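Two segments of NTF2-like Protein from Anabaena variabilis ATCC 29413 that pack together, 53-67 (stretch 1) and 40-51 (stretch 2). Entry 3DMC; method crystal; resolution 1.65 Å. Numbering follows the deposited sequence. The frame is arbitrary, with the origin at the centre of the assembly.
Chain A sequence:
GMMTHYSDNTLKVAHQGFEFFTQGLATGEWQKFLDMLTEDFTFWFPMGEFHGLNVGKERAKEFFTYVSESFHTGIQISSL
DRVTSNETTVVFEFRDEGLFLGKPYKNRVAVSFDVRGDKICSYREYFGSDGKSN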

ATOM      1  N   LEU A  53       7.257   0.319  14.154  1.00 15.18           N
ATOM      2  CA  LEU A  53       7.162  -1.110  14.413  1.00 15.63           C
ATOM      3  C   LEU A  53       6.636  -1.356  15.822  1.00 18.48           C
ATOM      4  O   LEU A  53       7.136  -0.798  16.812  1.00 16.37           O
ATOM      5  CB  LEU A  53       8.526  -1.795  14.237  1.00 16.38           C
ATOM      6  CG  LEU A  53       8.460  -3.310  14.448  1.00 20.77           C
ATOM      7  CD1 LEU A  53       7.911  -4.004  13.225  1.00 20.83           C
ATOM      8  CD2 LEU A  53       9.855  -3.822  14.834  1.00 26.43           C
ATOM      9  N   ASN A  54       5.605  -2.184  15.882  1.00 14.02           N
ATOM     10  CA  ASN A  54       4.960  -2.571  17.138  1.00 14.04           C
ATOM     11  C   ASN A  54       5.014  -4.060  17.266  1.00 14.26           C
ATOM     12  O   ASN A  54       4.759  -4.760  16.311  1.00 11.51           O
ATOM     13  CB  ASN A  54       3.498  -2.126  17.128  1.00 14.22           C
ATOM     14  CG  ASN A  54       3.349  -0.618  17.082  1.00 15.97           C
ATOM     15  OD1 ASN A  54       3.235   0.024  18.107  1.00 15.74           O
ATOM     16  ND2 ASN A  54       3.337  -0.054  15.881  1.00 13.28           N
ATOM     17  N   VAL A  55       5.344  -4.552  18.462  1.00 13.87           N
ATOM     18  CA  VAL A  55       5.599  -5.983  18.621  1.00 15.85           C
ATOM     19  C   VAL A  55       4.626  -6.620  19.590  1.00 13.66           C
ATOM     20  O   VAL A  55       4.370  -6.099  20.669  1.00 14.82           O
ATOM     21  CB  VAL A  55       7.068  -6.211  19.102  1.00 18.14           C
ATOM     22  CG1 VAL A  55       7.338  -7.689  19.397  1.00 18.78           C
ATOM     23  CG2 VAL A  55       8.046  -5.665  18.068  1.00 15.69           C
ATOM     24  N   GLY A  56       4.072  -7.747  19.168  1.00 15.29           N
ATOM     25  CA  GLY A  56       3.206  -8.571  20.018  1.00 16.72           C
ATOM     26  C   GLY A  56       1.719  -8.317  20.058  1.00 17.30           C
ATOM     27  O   GLY A  56       1.227  -7.243  19.698  1.00 17.63           O
ATOM     28  N   LYS A  57       1.001  -9.332  20.546  1.00 16.26           N
ATOM     29  CA  LYS A  57      -0.474  -9.360  20.503  1.00 16.13           C
ATOM     30  C   LYS A  57      -1.167  -8.500  21.559  1.00 16.81           C
ATOM     31  O   LYS A  57      -2.275  -8.041  21.355  1.00 17.56           O
ATOM     32  CB  LYS A  57      -1.013 -10.794  20.559  1.00 16.55           C
ATOM     33  CG  LYS A  57      -0.674 -11.597  19.310  1.00 19.01           C
ATOM     34  CD  LYS A  57      -1.147 -13.031  19.394  1.00 18.61           C
ATOM     35  CE  LYS A  57      -2.640 -13.133  19.447  1.00 14.44           C
ATOM     36  NZ  LYS A  57      -3.128 -14.534  19.218  1.00 21.11           N
ATOM     37  N   GLU A  58      -0.494  -8.270  22.674  1.00 17.21           N
ATOM     38  CA  GLU A  58      -1.028  -7.351  23.697  1.00 18.77           C
ATOM     39  C   GLU A  58      -1.090  -5.952  23.107  1.00 17.40           C
ATOM     40  O   GLU A  58      -2.072  -5.233  23.242  1.00 16.87           O
ATOM     41  CB  GLU A  58      -0.148  -7.298  24.938  1.00 20.71           C
ATOM     42  CG  GLU A  58      -0.032  -8.620  25.678  1.00 27.64           C
ATOM     43  N   ARG A  59       0.021  -5.570  22.505  1.00 17.37           N
ATOM     44  CA  ARG A  59       0.136  -4.255  21.869  1.00 17.15           C
ATOM     45  C   ARG A  59      -0.837  -4.154  20.674  1.00 15.38           C
ATOM     46  O   ARG A  59      -1.452  -3.110  20.422  1.00 16.07           O
ATOM     47  CB  ARG A  59       1.567  -3.976  21.429  1.00 17.87           C
ATOM     48  CG  ARG A  59       1.740  -2.637  20.774  1.00 21.39           C
ATOM     49  CD  ARG A  59       1.709  -1.502  21.768  1.00 27.34           C
ATOM     50  NE  ARG A  59       2.298  -0.295  21.176  1.00 30.10           N
ATOM     51  CZ  ARG A  59       2.146   0.934  21.659  1.00 31.12           C
ATOM     52  NH1 ARG A  59       1.405   1.152  22.746  1.00 26.47           N
ATOM     53  NH2 ARG A  59       2.712   1.949  21.028  1.00 27.25           N
ATOM     54  N   ALA A  60      -1.022  -5.270  19.988  1.00 14.34           N
ATOM     55  CA  ALA A  60      -1.978  -5.302  18.841  1.00 13.75           C
ATOM     56  C   ALA A  60      -3.387  -4.997  19.342  1.00 15.98           C
ATOM     57  O   ALA A  60      -4.118  -4.198  18.766  1.00 12.25           O
ATOM     58  CB  ALA A  60      -1.945  -6.652  18.155  1.00 14.10           C
ATOM     59  N   LYS A  61      -3.758  -5.628  20.440  1.00 14.03           N
ATOM     60  CA  LYS A  61      -5.079  -5.378  21.038  1.00 15.12           C
ATOM     61  C   LYS A  61      -5.273  -3.909  21.411  1.00 14.90           C
ATOM     62  O   LYS A  61      -6.331  -3.304  21.188  1.00 14.26           O
ATOM     63  CB  LYS A  61      -5.314  -6.252  22.275  1.00 17.07           C
ATOM     64  CG  LYS A  61      -6.718  -6.089  22.779  1.00 18.98           C
ATOM     65  CD  LYS A  61      -7.179  -7.222  23.665  1.00 24.82           C
ATOM     66  CE  LYS A  61      -8.623  -6.985  24.116  1.00 26.68           C
ATOM     67  NZ  LYS A  61      -8.906  -7.597  25.450  1.00 30.23           N
ATOM     68  N   GLU A  62      -4.227  -3.320  21.952  1.00 13.55           N
ATOM     69  CA  GLU A  62      -4.292  -1.912  22.341  1.00 15.45           C
ATOM     70  C   GLU A  62      -4.600  -1.090  21.090  1.00 13.98           C
ATOM     71  O   GLU A  62      -5.495  -0.254  21.064  1.00 15.15           O
ATOM     72  CB  GLU A  62      -2.988  -1.458  22.960  1.00 18.00           C
ATOM     73  CG  GLU A  62      -2.669  -2.230  24.237  1.00 26.81           C
ATOM     74  CD  GLU A  62      -1.340  -1.851  24.872  1.00 32.35           C
ATOM     75  OE1 GLU A  62      -0.632  -0.959  24.345  1.00 36.05           O
ATOM     76  OE2 GLU A  62      -1.016  -2.461  25.911  1.00 43.74           O
ATOM     77  N   PHE A  63      -3.809  -1.358  20.069  1.00 13.64           N
ATOM     78  CA  PHE A  63      -3.942  -0.646  18.782  1.00 12.13           C
ATOM     79  C   PHE A  63      -5.373  -0.747  18.204  1.00 12.09           C
ATOM     80  O   PHE A  63      -6.048   0.263  17.853  1.00 13.14           O
ATOM     81  CB  PHE A  63      -2.939  -1.199  17.773  1.00 12.00           C
ATOM     82  CG  PHE A  63      -3.125  -0.646  16.410  1.00 12.94           C
ATOM     83  CD1 PHE A  63      -2.906   0.692  16.170  1.00 17.22           C
ATOM     84  CD2 PHE A  63      -3.562  -1.459  15.366  1.00 17.59           C
ATOM     85  CE1 PHE A  63      -3.078   1.222  14.906  1.00 17.53           C
ATOM     86  CE2 PHE A  63      -3.756  -0.921  14.088  1.00 10.67           C
ATOM     87  CZ  PHE A  63      -3.494   0.420  13.870  1.00 18.44           C
ATOM     88  N   PHE A  64      -5.872  -1.974  18.111  1.00 11.63           N
ATOM     89  CA  PHE A  64      -7.173  -2.170  17.433  1.00 12.54           C
ATOM     90  C   PHE A  64      -8.321  -1.576  18.270  1.00 12.56           C
ATOM     91  O   PHE A  64      -9.282  -1.023  17.746  1.00 12.48           O
ATOM     92  CB  PHE A  64      -7.357  -3.642  17.067  1.00 13.35           C
ATOM     93  CG  PHE A  64      -6.498  -4.052  15.912  1.00 15.40           C
ATOM     94  CD1 PHE A  64      -6.654  -3.431  14.678  1.00 10.62           C
ATOM     95  CD2 PHE A  64      -5.516  -5.005  16.046  1.00 18.27           C
ATOM     96  CE1 PHE A  64      -5.854  -3.792  13.582  1.00 11.05           C
ATOM     97  CE2 PHE A  64      -4.712  -5.350  14.955  1.00 17.65           C
ATOM     98  CZ  PHE A  64      -4.891  -4.734  13.727  1.00 16.57           C
ATOM     99  N   THR A  65      -8.176  -1.668  19.587  1.00 12.52           N
ATOM    100  CA  THR A  65      -9.127  -1.031  20.488  1.00 15.56           C
ATOM    101  C   THR A  65      -9.138   0.486  20.304  1.00 16.01           C
ATOM    102  O   THR A  65     -10.185   1.138  20.288  1.00 19.91           O
ATOM    103  CB  THR A  65      -8.822  -1.365  21.957  1.00 13.64           C
ATOM    104  OG1 THR A  65      -8.910  -2.784  22.138  1.00 16.57           O
ATOM    105  CG2 THR A  65      -9.788  -0.667  22.860  1.00 17.91           C
ATOM    106  N   TYR A  66      -7.942   1.004  20.105  1.00 16.36           N
ATOM    107  CA  TYR A  66      -7.701   2.431  19.909  1.00 15.56           C
ATOM    108  C   TYR A  66      -8.341   2.874  18.618  1.00 18.87           C
ATOM    109  O   TYR A  66      -8.950   3.932  18.534  1.00 19.15           O
ATOM    110  CB  TYR A  66      -6.194   2.725  19.889  1.00 17.22           C
ATOM    111  CG  TYR A  66      -5.856   4.141  19.472  1.00 22.45           C
ATOM    112  CD1 TYR A  66      -6.224   5.221  20.270  1.00 28.48           C
ATOM    113  CD2 TYR A  66      -5.179   4.403  18.286  1.00 25.26           C
ATOM    114  CE1 TYR A  66      -5.931   6.525  19.903  1.00 32.19           C
ATOM    115  CE2 TYR A  66      -4.868   5.704  17.913  1.00 27.42           C
ATOM    116  CZ  TYR A  66      -5.250   6.762  18.723  1.00 35.21           C
ATOM    117  OH  TYR A  66      -4.963   8.068  18.365  1.00 35.99           O
ATOM    118  N   VAL A  67      -8.189   2.041  17.607  1.00 18.54           N
ATOM    119  CA  VAL A  67      -8.733   2.369  16.271  1.00 16.75           C
ATOM    120  C   VAL A  67     -10.232   2.547  16.403  1.00 18.24           C
ATOM    121  O   VAL A  67     -10.809   3.504  15.896  1.00 19.47           O
ATOM    122  CB  VAL A  67      -8.395   1.293  15.228  1.00 16.29           C
ATOM    123  CG1 VAL A  67      -9.354   1.416  13.999  1.00 13.88           C
ATOM    124  CG2 VAL A  67      -6.910   1.394  14.829  1.00 13.64           C
TER
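Stretch 2 (40-51) DFTFWFPMGEFH

Stretch 2 pairs with stretch 1 as an antiparallel β-strand along residues 53-55 and then lays a cluster of phenylalanines against the helix that follows, burying 1012 Å² in all. Strand 41-45 runs at 153° to strand 53-55, with the axes 4.7 Å apart at closest approach, and crosses helix 57-67 at 40° and 8.3 Å. In register, Leu 53 faces Trp 44, Asn 54 faces Phe 43 and Val 55 faces Thr 42. Asn 54 and Phe 43 form the hydrogen-bonded pair, Asn 54 N to Phe 43 O at 2.8 Å and Phe 43 N to Asn 54 O at 2.9 Å; the ladder is extended by Gly 56 N to Phe 41 O at 2.7 Å, just before the helix begins. Leu 53, Val 55, Thr 42 and Trp 44 share one face of the sheet, where Leu 53 CD1 lies 3.8 Å from Trp 44 CD1. On the other face, Asn 54 CB sits over the Phe 43 ring, 3.2 Å from its centroid.

Beyond the strand, segment 46-51 brings Phe 50 back to stretch 1. Asn 54 ND2 ties this segment down by donating to Phe 50 O at 3.0 Å and also to Phe 43 O at 3.3 Å. From the helix, Phe 63 points toward stretch 2: its CG is 3.5 Å from Phe 43 CE2, and its ring turns an edge to the faces of both Phe 45 and Phe 50, with centroids 5.1 and 5.2 Å away. One turn earlier, Ala 60 CB touches Phe 41 CE2 at 3.9 Å. Tyr 66 CD2 meets Phe 50 CE2 at 3.6 Å. The Arg 59 guanidinium lays a face against Phe 50, CZ to CE1 3.4 Å, and its NH1 makes a long salt bridge to Glu 49 OE2 at 3.8 Å.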

ATOM      1  N   ASP A  40       4.393 -13.830  17.678  1.00 16.45           N
ATOM      2  CA  ASP A  40       5.472 -12.887  17.333  1.00 15.56           C
ATOM      3  C   ASP A  40       4.959 -11.828  16.353  1.00 13.72           C
ATOM      4  O   ASP A  40       5.726 -11.165  15.675  1.00 11.13           O
ATOM      5  CB  ASP A  40       6.723 -13.575  16.770  1.00 14.84           C
ATOM      6  CG  ASP A  40       6.477 -14.320  15.474  1.00 14.73           C
ATOM      7  OD1 ASP A  40       5.301 -14.640  15.153  1.00 15.34           O
ATOM      8  OD2 ASP A  40       7.466 -14.634  14.776  1.00 19.52           O
ATOM      9  N   PHE A  41       3.643 -11.691  16.331  1.00 15.10           N
ATOM     10  CA  PHE A  41       2.970 -10.722  15.442  1.00 14.39           C
ATOM     11  C   PHE A  41       3.584  -9.322  15.572  1.00 14.14           C
ATOM     12  O   PHE A  41       3.789  -8.834  16.682  1.00 16.17           O
ATOM     13  CB  PHE A  41       1.480 -10.641  15.787  1.00 13.84           C
ATOM     14  CG  PHE A  41       0.716  -9.647  14.948  1.00 13.08           C
ATOM     15  CD1 PHE A  41       0.371  -9.954  13.648  1.00 12.45           C
ATOM     16  CD2 PHE A  41       0.334  -8.402  15.471  1.00 16.37           C
ATOM     17  CE1 PHE A  41      -0.360  -9.023  12.861  1.00 10.66           C
ATOM     18  CE2 PHE A  41      -0.406  -7.477  14.696  1.00 12.33           C
ATOM     19  CZ  PHE A  41      -0.734  -7.807  13.384  1.00  9.72           C
ATOM     20  N   THR A  42       3.863  -8.680  14.434  1.00 12.06           N
ATOM     21  CA  THR A  42       4.292  -7.265  14.450  1.00  8.77           C
ATOM     22  C   THR A  42       3.422  -6.479  13.508  1.00 11.83           C
ATOM     23  O   THR A  42       2.798  -7.033  12.602  1.00 10.57           O
ATOM     24  CB  THR A  42       5.734  -7.059  13.988  1.00 14.53           C
ATOM     25  OG1 THR A  42       5.819  -7.246  12.561  1.00 14.69           O
ATOM     26  CG2 THR A  42       6.695  -7.976  14.718  1.00 13.54           C
ATOM     27  N   PHE A  43       3.326  -5.197  13.771  1.00 11.17           N
ATOM     28  CA  PHE A  43       2.514  -4.335  12.886  1.00 12.63           C
ATOM     29  C   PHE A  43       3.180  -2.990  12.782  1.00 11.99           C
ATOM     30  O   PHE A  43       3.748  -2.473  13.740  1.00 14.90           O
ATOM     31  CB  PHE A  43       1.046  -4.196  13.319  1.00 13.88           C
ATOM     32  CG  PHE A  43       0.828  -3.583  14.698  1.00 15.08           C
ATOM     33  CD1 PHE A  43       1.022  -4.332  15.854  1.00 14.41           C
ATOM     34  CD2 PHE A  43       0.391  -2.292  14.845  1.00 19.28           C
ATOM     35  CE1 PHE A  43       0.802  -3.772  17.103  1.00 15.81           C
ATOM     36  CE2 PHE A  43       0.185  -1.738  16.093  1.00 17.18           C
ATOM     37  CZ  PHE A  43       0.390  -2.495  17.218  1.00 15.56           C
ATOM     38  N   TRP A  44       3.107  -2.443  11.586  1.00  8.68           N
ATOM     39  CA  TRP A  44       3.683  -1.118  11.292  1.00  8.72           C
ATOM     40  C   TRP A  44       2.540  -0.149  10.949  1.00  8.36           C
ATOM     41  O   TRP A  44       1.649  -0.471  10.166  1.00  9.64           O
ATOM     42  CB  TRP A  44       4.637  -1.216  10.091  1.00  8.15           C
ATOM     43  CG  TRP A  44       6.012  -0.699  10.296  1.00 11.56           C
ATOM     44  CD1 TRP A  44       7.127  -1.441  10.562  1.00 15.18           C
ATOM     45  CD2 TRP A  44       6.451   0.665  10.213  1.00 13.48           C
ATOM     46  NE1 TRP A  44       8.212  -0.628  10.671  1.00 19.33           N
ATOM     47  CE2 TRP A  44       7.833   0.671  10.465  1.00 15.62           C
ATOM     48  CE3 TRP A  44       5.808   1.876   9.984  1.00 11.39           C
ATOM     49  CZ2 TRP A  44       8.589   1.845  10.474  1.00 11.62           C
ATOM     50  CZ3 TRP A  44       6.569   3.054   9.987  1.00 13.12           C
ATOM     51  CH2 TRP A  44       7.946   3.020  10.251  1.00 15.27           C
ATOM     52  N   PHE A  45       2.599   1.037  11.537  1.00 11.06           N
ATOM     53  CA  PHE A  45       1.580   2.069  11.344  1.00 10.79           C
ATOM     54  C   PHE A  45       2.243   3.454  11.124  1.00  8.81           C
ATOM     55  O   PHE A  45       3.316   3.718  11.607  1.00 10.22           O
ATOM     56  CB  PHE A  45       0.605   2.027  12.534  1.00 10.46           C
ATOM     57  CG  PHE A  45      -0.594   2.921  12.396  1.00 10.17           C
ATOM     58  CD1 PHE A  45      -1.731   2.487  11.736  1.00  9.68           C
ATOM     59  CD2 PHE A  45      -0.595   4.192  12.962  1.00  9.23           C
ATOM     60  CE1 PHE A  45      -2.847   3.311  11.632  1.00  9.34           C
ATOM     61  CE2 PHE A  45      -1.700   5.013  12.853  1.00 12.62           C
ATOM     62  CZ  PHE A  45      -2.826   4.575  12.193  1.00 12.03           C
ATOM     63  N   PRO A  46       1.609   4.336  10.330  1.00  8.41           N
ATOM     64  CA  PRO A  46       2.394   5.468   9.858  1.00  7.96           C
ATOM     65  C   PRO A  46       2.692   6.583  10.826  1.00 10.34           C
ATOM     66  O   PRO A  46       3.693   7.271  10.663  1.00 13.63           O
ATOM     67  CB  PRO A  46       1.545   6.018   8.694  1.00 10.53           C
ATOM     68  CG  PRO A  46       0.703   4.853   8.273  1.00 10.16           C
ATOM     69  CD  PRO A  46       0.384   4.146   9.537  1.00  9.99           C
HETATM   70  N   MSE A  47       1.814   6.770  11.800  1.00 10.70           N
HETATM   71  CA  MSE A  47       1.880   7.954  12.669  1.00 12.79           C
HETATM   72  C   MSE A  47       1.246   7.763  14.023  1.00 13.87           C
HETATM   73  O   MSE A  47       0.475   6.844  14.277  1.00 12.21           O
HETATM   74  CB  MSE A  47       1.244   9.185  11.980  1.00 12.79           C
HETATM   75  CG  MSE A  47      -0.243   9.120  11.811  1.00 16.29           C
HETATM   76 SE   MSE A  47      -0.933  10.757  10.924  0.75 20.20          SE
HETATM   77  CE  MSE A  47      -2.010  11.568  12.328  1.00 15.87           C
ATOM     78  N   GLY A  48       1.592   8.703  14.872  1.00 14.84           N
ATOM     79  CA  GLY A  48       0.983   8.874  16.168  1.00 16.83           C
ATOM     80  C   GLY A  48       1.566   7.929  17.165  1.00 14.67           C
ATOM     81  O   GLY A  48       2.711   7.513  17.037  1.00 14.30           O
ATOM     82  N   GLU A  49       0.746   7.612  18.148  1.00 12.39           N
ATOM     83  CA  GLU A  49       1.180   6.787  19.285  1.00 15.35           C
ATOM     84  C   GLU A  49       1.761   5.474  18.828  1.00 13.60           C
ATOM     85  O   GLU A  49       2.698   4.964  19.427  1.00 15.07           O
ATOM     86  CB  GLU A  49       0.013   6.493  20.235  1.00 17.75           C
ATOM     87  CG  GLU A  49       0.331   5.389  21.271  1.00 23.91           C
ATOM     88  CD  GLU A  49      -0.893   5.034  22.106  1.00 38.45           C
ATOM     89  OE1 GLU A  49      -1.995   5.556  21.793  1.00 35.19           O
ATOM     90  OE2 GLU A  49      -0.762   4.238  23.068  1.00 45.28           O
ATOM     91  N   PHE A  50       1.168   4.917  17.778  1.00 12.21           N
ATOM     92  CA  PHE A  50       1.553   3.611  17.242  1.00 10.89           C
ATOM     93  C   PHE A  50       2.449   3.700  15.993  1.00 11.85           C
ATOM     94  O   PHE A  50       2.623   2.744  15.245  1.00 10.72           O
ATOM     95  CB  PHE A  50       0.308   2.760  16.971  1.00 11.95           C
ATOM     96  CG  PHE A  50      -0.480   2.421  18.214  1.00 13.48           C
ATOM     97  CD1 PHE A  50      -0.148   1.307  18.970  1.00 17.18           C
ATOM     98  CD2 PHE A  50      -1.530   3.210  18.627  1.00 12.34           C
ATOM     99  CE1 PHE A  50      -0.866   0.983  20.122  1.00 17.78           C
ATOM    100  CE2 PHE A  50      -2.248   2.906  19.777  1.00 15.75           C
ATOM    101  CZ  PHE A  50      -1.915   1.784  20.531  1.00 14.07           C
ATOM    102  N   HIS A  51       3.051   4.863  15.789  1.00 10.64           N
ATOM    103  CA  HIS A  51       3.968   4.998  14.674  1.00 12.19           C
ATOM    104  C   HIS A  51       5.061   3.956  14.774  1.00 12.95           C
ATOM    105  O   HIS A  51       5.588   3.670  15.848  1.00 11.74           O
ATOM    106  CB  HIS A  51       4.612   6.385  14.656  1.00 12.83           C
ATOM    107  CG  HIS A  51       5.853   6.434  13.828  1.00 15.54           C
ATOM    108  ND1 HIS A  51       5.820   6.721  12.479  1.00 17.36           N
ATOM    109  CD2 HIS A  51       7.146   6.189  14.132  1.00 14.80           C
ATOM    110  CE1 HIS A  51       7.050   6.667  11.994  1.00 14.14           C
ATOM    111  NE2 HIS A  51       7.873   6.337  12.972  1.00 20.47           N
TER
HETATM  112  O   HOH W   1      -1.464   2.009  24.324  1.00 31.85           O
HETATM  113  O   HOH W   2       7.437   1.750  17.097  1.00 28.13           O
HETATM  114  O   HOH W   3       4.871   2.346  18.407  1.00 39.70           O